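Local coordinates for serine protease inhibitor (Thermoanaerobacter tengcongensis, PDB 2PEF), which probably inhibits serine proteases as a member of the serpin family, and is captured here in its latent state, at residues S199-Y204 against F213-A218; E208-F213 against V225-D230; A261-F266 against R349-A354. All coordinates share one frame; numbering follows the deposited sequence.

How the contacts relate
All three contacts lie on the same side of the chain's centre. Contacts 1 and 2 share strand 210-216 and meet at Phe213. Contact 2 is joined to contact 3 because strand 222-229 also pairs with strand 345-357, which carries Phe351 and Phe353. Contact 3 is fully buried and purely apolar, built from aromatic rings, a proline and a leucine. Contact 2 is mostly backbone pairing, buried at the Phe213 end and partly exposed at the Asp230 end. Contact 1 is partly buried and sits where the chain turns a corner. It alone has a salt bridge between its segments. Ala261 of contact 3 packs on Glu201 and Phe213 of contact 1.

Contact 1 of 3, residues S199-Y204 against F213-A218; sequences SEENLY and FVKPYA
The carboxylate of Glu201 and the ring of Phe213 lie with their planes 22° apart. Between them the touching atoms are Glu201 CG and Phe213 CD1, 3.9 Å apart. One face of the carboxylate is covered by the aliphatic chain of Lys215, with Lys215 CB 3.7 Å from Glu201 CD. At its edge, OE2 accepts two bonds. Its syn lone pair takes NZ of Lys215 in a salt bridge, Glu201 OE2 to Lys215 NZ 2.8 Å. Its anti lone pair takes the hydroxyl of Ser199, OG to Glu201 OE2 2.7 Å. The Lys215 chain is extended until chi4 (56°), which turns NZ back to the acid. OE1 accepts from two waters, and one of these also joins Asn202 N and Val214 O. An alanine at Glu201 would probably leave the ammonium of Lys215 without its counter-charge and free the Ser199 hydroxyl to turn. Farther along, Val214 N donates to Leu203 O at 3.2 Å, and Leu203 CD1 packs on Val214 CB at 3.8 Å. The chain turns its corner at Asn202. Before it, residues 199-201 run at 105° to residues 213-216; their strand, 191-201, pairs with strand 255-273. After it, strand 203-207 forms a hairpin with strand 210-216, whose other neighbour is strand 222-229. Trp170 and Tyr174 pack against Lys215.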
ATOM      1  N   SER A 199     -26.029   5.552   2.173  1.00 10.55           N
ATOM      2  CA  SER A 199     -26.224   5.243   0.762  1.00 11.12           C
ATOM      3  C   SER A 199     -26.974   3.934   0.564  1.00 11.28           C
ATOM      4  O   SER A 199     -27.119   3.130   1.492  1.00 11.79           O
ATOM      5  CB  SER A 199     -24.875   5.165   0.045  1.00 11.39           C
ATOM      6  OG  SER A 199     -24.082   4.128   0.595  1.00 10.31           O
ATOM      7  N   GLU A 200     -27.462   3.737  -0.657  1.00 11.75           N
ATOM      8  CA  GLU A 200     -27.944   2.438  -1.083  1.00 12.19           C
ATOM      9  C   GLU A 200     -26.871   1.813  -1.942  1.00 12.13           C
ATOM     10  O   GLU A 200     -26.434   2.402  -2.934  1.00 13.10           O
ATOM     11  CB  GLU A 200     -29.224   2.564  -1.898  1.00 12.33           C
ATOM     12  CG  GLU A 200     -30.449   2.881  -1.083  1.00 13.67           C
ATOM     13  CD  GLU A 200     -31.641   3.223  -1.946  1.00 16.56           C
ATOM     14  OE1 GLU A 200     -31.583   2.998  -3.179  1.00 15.03           O
ATOM     15  OE2 GLU A 200     -32.638   3.717  -1.385  1.00 14.72           O
ATOM     16  N   GLU A 201     -26.437   0.621  -1.555  1.00 11.36           N
ATOM     17  CA  GLU A 201     -25.448  -0.104  -2.344  1.00 10.90           C
ATOM     18  C   GLU A 201     -26.052  -1.381  -2.903  1.00 10.99           C
ATOM     19  O   GLU A 201     -27.105  -1.826  -2.444  1.00 12.34           O
ATOM     20  CB  GLU A 201     -24.180  -0.372  -1.527  1.00 11.29           C
ATOM     21  CG  GLU A 201     -23.494   0.892  -0.996  1.00 10.11           C
ATOM     22  CD  GLU A 201     -23.158   1.926  -2.071  1.00 14.58           C
ATOM     23  OE1 GLU A 201     -22.966   1.567  -3.261  1.00 10.25           O
ATOM     24  OE2 GLU A 201     -23.081   3.116  -1.707  1.00 13.07           O
ATOM     25  N   ASN A 202     -25.401  -1.950  -3.916  1.00 10.54           N
ATOM     26  CA  ASN A 202     -25.970  -3.081  -4.639  1.00 11.31           C
ATOM     27  C   ASN A 202     -25.110  -4.343  -4.654  1.00 11.57           C
ATOM     28  O   ASN A 202     -25.375  -5.286  -5.404  1.00 12.44           O
ATOM     29  CB  ASN A 202     -26.385  -2.640  -6.041  1.00 12.60           C
ATOM     30  CG  ASN A 202     -27.617  -1.767  -6.010  1.00 14.38           C
ATOM     31  OD1 ASN A 202     -28.732  -2.263  -5.851  1.00 18.30           O
ATOM     32  ND2 ASN A 202     -27.425  -0.458  -6.142  1.00 18.43           N
ATOM     33  N   LEU A 203     -24.100  -4.356  -3.787  1.00 10.75           N
ATOM     34  CA  LEU A 203     -23.282  -5.534  -3.562  1.00 11.66           C
ATOM     35  C   LEU A 203     -23.155  -5.732  -2.066  1.00 11.16           C
ATOM     36  O   LEU A 203     -22.692  -4.838  -1.356  1.00 10.29           O
ATOM     37  CB  LEU A 203     -21.902  -5.376  -4.197  1.00 10.91           C
ATOM     38  CG  LEU A 203     -21.791  -5.560  -5.710  1.00 13.64           C
ATOM     39  CD1 LEU A 203     -20.349  -5.368  -6.125  1.00 12.97           C
ATOM     40  CD2 LEU A 203     -22.301  -6.931  -6.166  1.00 15.55           C
ATOM     41  N   TYR A 204     -23.595  -6.901  -1.603  1.00 11.13           N
ATOM     42  CA  TYR A 204     -23.622  -7.236  -0.187  1.00 11.53           C
ATOM     43  C   TYR A 204     -22.620  -8.335   0.123  1.00 11.59           C
ATOM     44  O   TYR A 204     -22.687  -9.429  -0.447  1.00 11.49           O
ATOM     45  CB  TYR A 204     -25.022  -7.707   0.196  1.00 11.48           C
ATOM     46  CG  TYR A 204     -25.237  -7.998   1.668  1.00 10.95           C
ATOM     47  CD1 TYR A 204     -24.969  -7.035   2.647  1.00 10.51           C
ATOM     48  CD2 TYR A 204     -25.757  -9.224   2.079  1.00 11.15           C
ATOM     49  CE1 TYR A 204     -25.194  -7.301   3.999  1.00 11.08           C
ATOM     50  CE2 TYR A 204     -25.985  -9.498   3.424  1.00 10.82           C
ATOM     51  CZ  TYR A 204     -25.704  -8.537   4.378  1.00  9.00           C
ATOM     52  OH  TYR A 204     -25.940  -8.830   5.705  1.00 12.69           O
ATOM     53  N   PHE A 213     -20.305  -4.324   2.405  1.00 11.25           N
ATOM     54  CA  PHE A 213     -20.754  -3.873   1.094  1.00 11.95           C
ATOM     55  C   PHE A 213     -19.589  -3.430   0.214  1.00 11.20           C
ATOM     56  O   PHE A 213     -18.457  -3.241   0.684  1.00 11.61           O
ATOM     57  CB  PHE A 213     -21.764  -2.726   1.242  1.00 12.52           C
ATOM     58  CG  PHE A 213     -21.196  -1.490   1.897  1.00 14.06           C
ATOM     59  CD1 PHE A 213     -20.521  -0.531   1.142  1.00 15.66           C
ATOM     60  CD2 PHE A 213     -21.349  -1.277   3.270  1.00 13.76           C
ATOM     61  CE1 PHE A 213     -19.998   0.612   1.738  1.00 16.03           C
ATOM     62  CE2 PHE A 213     -20.827  -0.132   3.877  1.00 13.56           C
ATOM     63  CZ  PHE A 213     -20.149   0.808   3.113  1.00 15.46           C
ATOM     64  N   VAL A 214     -19.885  -3.270  -1.072  1.00 11.82           N
ATOM     65  CA  VAL A 214     -18.933  -2.740  -2.038  1.00 12.35           C
ATOM     66  C   VAL A 214     -19.588  -1.518  -2.689  1.00 12.76           C
ATOM     67  O   VAL A 214     -20.724  -1.593  -3.177  1.00 13.53           O
ATOM     68  CB  VAL A 214     -18.555  -3.797  -3.104  1.00 12.36           C
ATOM     69  CG1 VAL A 214     -17.441  -3.287  -4.022  1.00 12.71           C
ATOM     70  CG2 VAL A 214     -18.143  -5.111  -2.453  1.00 14.42           C
ATOM     71  N   LYS A 215     -18.887  -0.391  -2.642  1.00 11.54           N
ATOM     72  CA  LYS A 215     -19.377   0.865  -3.208  1.00 11.21           C
ATOM     73  C   LYS A 215     -18.448   1.335  -4.320  1.00 10.37           C
ATOM     74  O   LYS A 215     -17.249   1.502  -4.090  1.00 10.99           O
ATOM     75  CB  LYS A 215     -19.496   1.938  -2.121  1.00  9.10           C
ATOM     76  CG  LYS A 215     -19.895   3.316  -2.646  1.00 11.61           C
ATOM     77  CD  LYS A 215     -20.156   4.313  -1.512  1.00 10.40           C
ATOM     78  CE  LYS A 215     -20.755   5.621  -2.047  1.00 10.88           C
ATOM     79  NZ  LYS A 215     -22.010   5.416  -2.838  1.00 10.31           N
ATOM     80  N   PRO A 216     -18.995   1.555  -5.531  1.00 10.85           N
ATOM     81  CA  PRO A 216     -18.168   1.931  -6.679  1.00 10.80           C
ATOM     82  C   PRO A 216     -17.756   3.407  -6.732  1.00 10.70           C
ATOM     83  O   PRO A 216     -18.529   4.293  -6.345  1.00  9.09           O
ATOM     84  CB  PRO A 216     -19.076   1.622  -7.865  1.00 10.82           C
ATOM     85  CG  PRO A 216     -20.460   1.856  -7.339  1.00  9.14           C
ATOM     86  CD  PRO A 216     -20.423   1.435  -5.894  1.00 10.54           C
ATOM     87  N   TYR A 217     -16.533   3.656  -7.194  1.00  9.45           N
ATOM     88  CA  TYR A 217     -16.121   5.002  -7.584  1.00 10.16           C
ATOM     89  C   TYR A 217     -16.550   5.265  -9.020  1.00  9.97           C
ATOM     90  O   TYR A 217     -16.828   4.330  -9.784  1.00  9.37           O
ATOM     91  CB  TYR A 217     -14.608   5.190  -7.426  1.00  9.84           C
ATOM     92  CG  TYR A 217     -14.150   5.099  -5.991  1.00  9.84           C
ATOM     93  CD1 TYR A 217     -13.593   3.921  -5.497  1.00  9.09           C
ATOM     94  CD2 TYR A 217     -14.300   6.183  -5.115  1.00 11.54           C
ATOM     95  CE1 TYR A 217     -13.178   3.822  -4.174  1.00 10.39           C
ATOM     96  CE2 TYR A 217     -13.888   6.097  -3.786  1.00 10.09           C
ATOM     97  CZ  TYR A 217     -13.336   4.905  -3.323  1.00 10.22           C
ATOM     98  OH  TYR A 217     -12.924   4.792  -2.021  1.00 10.81           O
ATOM     99  N   ALA A 218     -16.611   6.546  -9.374  1.00  9.45           N
ATOM    100  CA  ALA A 218     -17.001   6.975 -10.712  1.00  9.28           C
ATOM    101  C   ALA A 218     -16.239   6.199 -11.773  1.00  9.29           C
ATOM    102  O   ALA A 218     -15.023   6.014 -11.651  1.00 10.58           O
ATOM    103  CB  ALA A 218     -16.731   8.462 -10.873  1.00  9.05           C
TER
HETATM  104  O   HOH W   1     -22.969  -0.667  -4.769  1.00 19.06           O
HETATM  105  O   HOH W   2     -23.713   3.640  -4.952  1.00 22.59           O

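Contact 2 of 3, residues E208-F213 against V225-D230; sequences ENAVGF and VAILPD
Ala226 CB sits over one face of the Phe213 ring, offset toward the rim, and makes a CH-pi contact 3.9 Å from its centroid. This is the buried end of the contact. The two residues also form a hydrogen-bonded antiparallel pair, with Ala226 N to Phe213 O at 3.0 Å. Next to it Gly212 CA makes a tight CA-H...O contact with Ala226 O at 3.1 Å. On the face opposite Phe213 and Ala226, Ala210 CB touches Ile227 CG2 at 3.9 Å, and Tyr238 of helix 235-241 packs on both. Strands 210-216 and 222-229 are a beta hairpin in sheet B of the serpin fold. Strand 203-207 continues the sheet beyond one, and strand 345-357 beyond the other. Toward the other end the packing thins. Val211 and Leu228 are paired by two backbone bonds, and Leu228 N to Val211 O is short at 2.7 Å. Their side chains, on the face opposite to Ala210, are partly exposed and barely meet, Val211 CG2 to Leu228 CD2 4.4 Å. Beyond the strands, Asp230 N still donates to Asn209 O at 2.8 Å. With CG between the backbone N and the carbonyl carbon (chi1 70°), the Asp230 carboxylate lies by Asn209, its OD2 3.2 Å from Asn209 CA. Its OD1 takes a bond from the backbone N of Asn232, in the loop that follows.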
ATOM      1  N   GLU A 208     -18.757 -15.828   6.975  1.00 12.57           N
ATOM      2  CA  GLU A 208     -18.795 -16.241   8.365  1.00 13.33           C
ATOM      3  C   GLU A 208     -18.255 -15.096   9.211  1.00 13.41           C
ATOM      4  O   GLU A 208     -17.195 -14.537   8.917  1.00 15.08           O
ATOM      5  CB  GLU A 208     -17.999 -17.529   8.588  1.00 14.60           C
ATOM      6  CG  GLU A 208     -18.550 -18.739   7.836  1.00 17.11           C
ATOM      7  CD  GLU A 208     -20.009 -19.039   8.154  1.00 21.11           C
ATOM      8  OE1 GLU A 208     -20.316 -19.408   9.307  1.00 22.58           O
ATOM      9  OE2 GLU A 208     -20.849 -18.918   7.238  1.00 23.26           O
ATOM     10  N   ASN A 209     -19.028 -14.724  10.226  1.00 12.85           N
ATOM     11  CA  ASN A 209     -18.675 -13.652  11.165  1.00 12.34           C
ATOM     12  C   ASN A 209     -18.468 -12.256  10.566  1.00 11.81           C
ATOM     13  O   ASN A 209     -17.846 -11.400  11.190  1.00 11.92           O
ATOM     14  CB  ASN A 209     -17.473 -14.057  12.024  1.00 12.37           C
ATOM     15  CG  ASN A 209     -17.776 -15.236  12.915  1.00 13.29           C
ATOM     16  OD1 ASN A 209     -18.487 -15.110  13.914  1.00 15.49           O
ATOM     17  ND2 ASN A 209     -17.229 -16.391  12.569  1.00 12.82           N
ATOM     18  N   ALA A 210     -18.999 -12.014   9.373  1.00 12.52           N
ATOM     19  CA  ALA A 210     -18.840 -10.697   8.753  1.00 12.31           C
ATOM     20  C   ALA A 210     -19.932 -10.378   7.749  1.00 12.88           C
ATOM     21  O   ALA A 210     -20.417 -11.259   7.039  1.00 13.63           O
ATOM     22  CB  ALA A 210     -17.470 -10.571   8.098  1.00 13.06           C
ATOM     23  N   VAL A 211     -20.318  -9.106   7.725  1.00 11.81           N
ATOM     24  CA  VAL A 211     -21.164  -8.543   6.677  1.00 12.00           C
ATOM     25  C   VAL A 211     -20.483  -7.280   6.145  1.00 11.58           C
ATOM     26  O   VAL A 211     -19.516  -6.790   6.730  1.00 10.32           O
ATOM     27  CB  VAL A 211     -22.626  -8.239   7.153  1.00 13.13           C
ATOM     28  CG1 VAL A 211     -23.325  -9.517   7.615  1.00 13.40           C
ATOM     29  CG2 VAL A 211     -22.664  -7.159   8.246  1.00 14.28           C
ATOM     30  N   GLY A 212     -20.983  -6.751   5.037  1.00 10.78           N
ATOM     31  CA  GLY A 212     -20.404  -5.541   4.470  1.00 11.27           C
ATOM     32  C   GLY A 212     -20.975  -5.229   3.111  1.00 11.30           C
ATOM     33  O   GLY A 212     -21.985  -5.802   2.710  1.00 11.11           O
ATOM     34  N   PHE A 213     -20.305  -4.324   2.405  1.00 11.25           N
ATOM     35  CA  PHE A 213     -20.754  -3.873   1.094  1.00 11.95           C
ATOM     36  C   PHE A 213     -19.589  -3.430   0.214  1.00 11.20           C
ATOM     37  O   PHE A 213     -18.457  -3.241   0.684  1.00 11.61           O
ATOM     38  CB  PHE A 213     -21.764  -2.726   1.242  1.00 12.52           C
ATOM     39  CG  PHE A 213     -21.196  -1.490   1.897  1.00 14.06           C
ATOM     40  CD1 PHE A 213     -20.521  -0.531   1.142  1.00 15.66           C
ATOM     41  CD2 PHE A 213     -21.349  -1.277   3.270  1.00 13.76           C
ATOM     42  CE1 PHE A 213     -19.998   0.612   1.738  1.00 16.03           C
ATOM     43  CE2 PHE A 213     -20.827  -0.132   3.877  1.00 13.56           C
ATOM     44  CZ  PHE A 213     -20.149   0.808   3.113  1.00 15.46           C
ATOM     45  N   VAL A 225     -14.397  -1.406  -0.561  1.00 11.15           N
ATOM     46  CA  VAL A 225     -14.911  -2.578   0.140  1.00 11.47           C
ATOM     47  C   VAL A 225     -14.934  -2.285   1.640  1.00 11.15           C
ATOM     48  O   VAL A 225     -13.926  -1.847   2.193  1.00 10.87           O
ATOM     49  CB  VAL A 225     -14.018  -3.813  -0.153  1.00 12.34           C
ATOM     50  CG1 VAL A 225     -14.411  -5.011   0.721  1.00 12.27           C
ATOM     51  CG2 VAL A 225     -14.082  -4.172  -1.632  1.00 12.47           C
ATOM     52  N   ALA A 226     -16.082  -2.514   2.286  1.00 10.87           N
ATOM     53  CA  ALA A 226     -16.215  -2.355   3.740  1.00 11.45           C
ATOM     54  C   ALA A 226     -16.648  -3.679   4.347  1.00 11.42           C
ATOM     55  O   ALA A 226     -17.608  -4.286   3.874  1.00 12.03           O
ATOM     56  CB  ALA A 226     -17.222  -1.262   4.078  1.00 12.32           C
ATOM     57  N   ILE A 227     -15.933  -4.133   5.378  1.00 11.14           N
ATOM     58  CA  ILE A 227     -16.205  -5.429   6.001  1.00 11.76           C
ATOM     59  C   ILE A 227     -16.356  -5.254   7.504  1.00 11.91           C
ATOM     60  O   ILE A 227     -15.468  -4.719   8.156  1.00 11.96           O
ATOM     61  CB  ILE A 227     -15.080  -6.452   5.707  1.00 10.15           C
ATOM     62  CG1 ILE A 227     -14.923  -6.663   4.200  1.00 12.83           C
ATOM     63  CG2 ILE A 227     -15.353  -7.788   6.425  1.00 12.50           C
ATOM     64  CD1 ILE A 227     -13.646  -7.370   3.820  1.00 12.63           C
ATOM     65  N   LEU A 228     -17.488  -5.698   8.042  1.00 12.20           N
ATOM     66  CA  LEU A 228     -17.783  -5.521   9.454  1.00 12.30           C
ATOM     67  C   LEU A 228     -17.846  -6.861  10.188  1.00 12.19           C
ATOM     68  O   LEU A 228     -18.837  -7.581  10.077  1.00 11.55           O
ATOM     69  CB  LEU A 228     -19.111  -4.771   9.627  1.00 12.68           C
ATOM     70  CG  LEU A 228     -19.558  -4.421  11.048  1.00 14.42           C
ATOM     71  CD1 LEU A 228     -18.788  -3.215  11.575  1.00 16.52           C
ATOM     72  CD2 LEU A 228     -21.055  -4.150  11.054  1.00 16.85           C
ATOM     73  N   PRO A 229     -16.775  -7.210  10.923  1.00 12.46           N
ATOM     74  CA  PRO A 229     -16.814  -8.411  11.760  1.00 11.48           C
ATOM     75  C   PRO A 229     -17.910  -8.309  12.823  1.00 11.49           C
ATOM     76  O   PRO A 229     -18.131  -7.236  13.385  1.00 12.52           O
ATOM     77  CB  PRO A 229     -15.422  -8.431  12.399  1.00 12.23           C
ATOM     78  CG  PRO A 229     -14.567  -7.649  11.445  1.00 14.05           C
ATOM     79  CD  PRO A 229     -15.464  -6.542  10.997  1.00 11.90           C
ATOM     80  N   ASP A 230     -18.596  -9.419  13.078  1.00  9.89           N
ATOM     81  CA  ASP A 230     -19.714  -9.420  14.022  1.00  9.88           C
ATOM     82  C   ASP A 230     -19.256  -9.617  15.465  1.00 10.04           C
ATOM     83  O   ASP A 230     -18.061  -9.755  15.725  1.00 10.24           O
ATOM     84  CB  ASP A 230     -20.810 -10.420  13.602  1.00 10.98           C
ATOM     85  CG  ASP A 230     -20.401 -11.885  13.759  1.00 12.91           C
ATOM     86  OD1 ASP A 230     -19.479 -12.219  14.539  1.00 13.72           O
ATOM     87  OD2 ASP A 230     -21.045 -12.726  13.097  1.00 13.63           O
TER

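Contact 3 of 3, residues A261-F266 against R349-A354; sequences ASLPKF and RPFIFA
Phe351, Phe266 and Phe353 meet in the hydrophobic core of the serpin fold, between strand 345-357 of sheet B and the part of strand 255-273 that pairs with strand 310-318. Phe351 and Phe353 are two residues apart on strand 345-357, and both reach toward the other segment. Phe266 comes from strand 255-273. The segments do not pair as strands: the nearest CA atoms, those of Leu263 and Phe351, are 10.0 Å apart. Every touch between the two segments is made by side chains. Phe351 has the most surface buried. The rim of its ring takes two neighbours near the ring plane. Pro264 comes tip to tip, with CG 3.9 Å from Phe351 CE2. Phe266 crosses obliquely, with CE2 4.1 Å from Phe351 CZ. Phe266 therefore bridges the two other rings, since its CE1 and CZ turn to Phe353. Leu263 CD1 adds another apolar touch, 4.1 Å from Phe351 CZ, the two side chains crossing at about a right angle. The surroundings are of the same kind. Ile316 of strand 310-318 packs on Phe266 and Phe353, and Val369 of strand 362-372 packs on Phe351 and Phe353. Phe224 of strand 222-229 also meets Phe353, ring to ring, with nearly parallel planes. The Phe266 and Phe353 rings are 5.2 Å apart between centroids, with planes at 52°. Here Phe266 CZ lies over one face of the Phe353 ring, near the rim, and is 3.9 Å from Phe353 CE2.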
ATOM      1  N   ALA A 261     -26.446   1.211   3.430  1.00 12.21           N
ATOM      2  CA  ALA A 261     -25.064   1.323   3.901  1.00 12.26           C
ATOM      3  C   ALA A 261     -24.810   2.620   4.652  1.00 12.86           C
ATOM      4  O   ALA A 261     -25.409   3.653   4.351  1.00 12.15           O
ATOM      5  CB  ALA A 261     -24.098   1.198   2.732  1.00 13.09           C
ATOM      6  N   SER A 262     -23.922   2.546   5.637  1.00 13.04           N
ATOM      7  CA  SER A 262     -23.506   3.711   6.401  1.00 14.71           C
ATOM      8  C   SER A 262     -21.991   3.692   6.561  1.00 14.50           C
ATOM      9  O   SER A 262     -21.418   2.702   7.022  1.00 16.30           O
ATOM     10  CB  SER A 262     -24.203   3.739   7.762  1.00 15.17           C
ATOM     11  OG  SER A 262     -23.630   4.713   8.615  1.00 21.16           O
ATOM     12  N   LEU A 263     -21.362   4.798   6.174  1.00 13.26           N
ATOM     13  CA  LEU A 263     -19.915   4.928   6.214  0.50 12.14           C
ATOM     14  C   LEU A 263     -19.533   6.239   6.893  1.00 12.58           C
ATOM     15  O   LEU A 263     -20.003   7.305   6.500  1.00 11.61           O
ATOM     16  CB  LEU A 263     -19.342   4.888   4.792  0.50 12.53           C
ATOM     17  CG  LEU A 263     -17.824   4.910   4.605  0.50  9.35           C
ATOM     18  CD1 LEU A 263     -17.189   3.637   5.163  0.50  5.43           C
ATOM     19  CD2 LEU A 263     -17.483   5.076   3.131  0.50  9.37           C
ATOM     20  N   PRO A 264     -18.682   6.171   7.936  1.00 12.26           N
ATOM     21  CA  PRO A 264     -18.283   7.453   8.513  1.00 11.38           C
ATOM     22  C   PRO A 264     -17.290   8.164   7.609  1.00 11.45           C
ATOM     23  O   PRO A 264     -16.528   7.513   6.892  1.00 12.57           O
ATOM     24  CB  PRO A 264     -17.565   7.048   9.805  1.00 12.52           C
ATOM     25  CG  PRO A 264     -17.024   5.677   9.513  1.00 14.28           C
ATOM     26  CD  PRO A 264     -18.059   5.028   8.635  1.00 13.11           C
ATOM     27  N   LYS A 265     -17.289   9.492   7.646  1.00 11.19           N
ATOM     28  CA  LYS A 265     -16.161  10.236   7.102  1.00 11.08           C
ATOM     29  C   LYS A 265     -14.965   9.906   7.987  1.00 10.98           C
ATOM     30  O   LYS A 265     -15.080   9.892   9.220  1.00 12.62           O
ATOM     31  CB  LYS A 265     -16.437  11.734   7.121  1.00 11.87           C
ATOM     32  CG  LYS A 265     -17.575  12.160   6.217  1.00 13.10           C
ATOM     33  CD  LYS A 265     -17.617  13.671   6.046  1.00 15.33           C
ATOM     34  CE  LYS A 265     -18.870  14.100   5.302  1.00 16.26           C
ATOM     35  NZ  LYS A 265     -19.007  15.586   5.246  1.00 15.49           N
ATOM     36  N   PHE A 266     -13.823   9.611   7.376  1.00 10.11           N
ATOM     37  CA  PHE A 266     -12.616   9.364   8.171  1.00  8.89           C
ATOM     38  C   PHE A 266     -11.341   9.787   7.466  1.00  9.12           C
ATOM     39  O   PHE A 266     -11.273   9.805   6.238  1.00  9.57           O
ATOM     40  CB  PHE A 266     -12.542   7.912   8.684  1.00  9.87           C
ATOM     41  CG  PHE A 266     -12.350   6.873   7.610  1.00 10.06           C
ATOM     42  CD1 PHE A 266     -11.071   6.488   7.220  1.00 10.77           C
ATOM     43  CD2 PHE A 266     -13.445   6.259   7.008  1.00  9.49           C
ATOM     44  CE1 PHE A 266     -10.878   5.521   6.237  1.00  8.19           C
ATOM     45  CE2 PHE A 266     -13.260   5.285   6.017  1.00  9.22           C
ATOM     46  CZ  PHE A 266     -11.975   4.916   5.637  1.00  7.12           C
ATOM     47  N   ARG A 349     -18.152  -0.723  16.553  1.00 13.61           N
ATOM     48  CA  ARG A 349     -18.289  -1.449  15.300  1.00 13.64           C
ATOM     49  C   ARG A 349     -17.125  -1.096  14.367  1.00 12.45           C
ATOM     50  O   ARG A 349     -17.323  -0.431  13.341  1.00 11.36           O
ATOM     51  CB  ARG A 349     -19.640  -1.157  14.639  1.00 14.87           C
ATOM     52  CG  ARG A 349     -20.843  -1.493  15.512  1.00 18.05           C
ATOM     53  CD  ARG A 349     -22.088  -1.704  14.673  1.00 20.73           C
ATOM     54  NE  ARG A 349     -22.498  -0.484  13.982  1.00 22.58           N
ATOM     55  CZ  ARG A 349     -23.302  -0.456  12.925  1.00 23.14           C
ATOM     56  NH1 ARG A 349     -23.784  -1.583  12.419  1.00 22.23           N
ATOM     57  NH2 ARG A 349     -23.617   0.705  12.363  1.00 27.66           N
ATOM     58  N   PRO A 350     -15.904  -1.554  14.712  1.00 10.73           N
ATOM     59  CA  PRO A 350     -14.766  -1.271  13.845  1.00 10.83           C
ATOM     60  C   PRO A 350     -14.905  -2.077  12.562  1.00 10.46           C
ATOM     61  O   PRO A 350     -15.684  -3.038  12.518  1.00 10.29           O
ATOM     62  CB  PRO A 350     -13.567  -1.755  14.665  1.00 10.68           C
ATOM     63  CG  PRO A 350     -14.125  -2.801  15.554  1.00 11.55           C
ATOM     64  CD  PRO A 350     -15.512  -2.368  15.880  1.00 11.43           C
ATOM     65  N   PHE A 351     -14.179  -1.678  11.523  1.00  9.73           N
ATOM     66  CA  PHE A 351     -14.301  -2.339  10.234  1.00  9.21           C
ATOM     67  C   PHE A 351     -13.007  -2.360   9.440  1.00 10.04           C
ATOM     68  O   PHE A 351     -12.102  -1.570   9.685  1.00  9.66           O
ATOM     69  CB  PHE A 351     -15.440  -1.724   9.406  1.00  9.94           C
ATOM     70  CG  PHE A 351     -15.244  -0.273   9.060  1.00  7.11           C
ATOM     71  CD1 PHE A 351     -14.625   0.094   7.862  1.00  6.05           C
ATOM     72  CD2 PHE A 351     -15.705   0.729   9.907  1.00  8.50           C
ATOM     73  CE1 PHE A 351     -14.455   1.434   7.528  1.00  9.76           C
ATOM     74  CE2 PHE A 351     -15.539   2.072   9.580  1.00  7.74           C
ATOM     75  CZ  PHE A 351     -14.918   2.424   8.386  1.00 11.08           C
ATOM     76  N   ILE A 352     -12.948  -3.294   8.497  1.00  9.18           N
ATOM     77  CA  ILE A 352     -11.828  -3.442   7.581  1.00  9.65           C
ATOM     78  C   ILE A 352     -12.295  -2.851   6.262  1.00  9.57           C
ATOM     79  O   ILE A 352     -13.469  -2.959   5.917  1.00 10.25           O
ATOM     80  CB  ILE A 352     -11.440  -4.947   7.412  1.00  8.98           C
ATOM     81  CG1 ILE A 352     -10.776  -5.490   8.683  1.00 13.47           C
ATOM     82  CG2 ILE A 352     -10.498  -5.173   6.218  1.00 12.00           C
ATOM     83  CD1 ILE A 352     -11.735  -5.918   9.769  1.00 16.96           C
ATOM     84  N   PHE A 353     -11.399  -2.197   5.538  1.00  9.97           N
ATOM     85  CA  PHE A 353     -11.762  -1.689   4.222  1.00  9.39           C
ATOM     86  C   PHE A 353     -10.635  -1.898   3.229  1.00  9.77           C
ATOM     87  O   PHE A 353      -9.481  -2.119   3.612  1.00 10.29           O
ATOM     88  CB  PHE A 353     -12.151  -0.207   4.287  1.00 10.72           C
ATOM     89  CG  PHE A 353     -11.003   0.696   4.599  1.00  7.26           C
ATOM     90  CD1 PHE A 353     -10.210   1.218   3.579  1.00  9.83           C
ATOM     91  CD2 PHE A 353     -10.711   1.026   5.911  1.00  7.25           C
ATOM     92  CE1 PHE A 353      -9.132   2.044   3.872  1.00 11.84           C
ATOM     93  CE2 PHE A 353      -9.633   1.849   6.215  1.00  9.52           C
ATOM     94  CZ  PHE A 353      -8.844   2.365   5.192  1.00  9.38           C
ATOM     95  N   ALA A 354     -10.987  -1.817   1.950  1.00 10.38           N
ATOM     96  CA  ALA A 354     -10.012  -1.870   0.883  1.00  9.87           C
ATOM     97  C   ALA A 354     -10.483  -0.998  -0.267  1.00 10.01           C
ATOM     98  O   ALA A 354     -11.685  -0.837  -0.487  1.00 11.35           O
ATOM     99  CB  ALA A 354      -9.804  -3.285   0.418  1.00  8.75           C
TER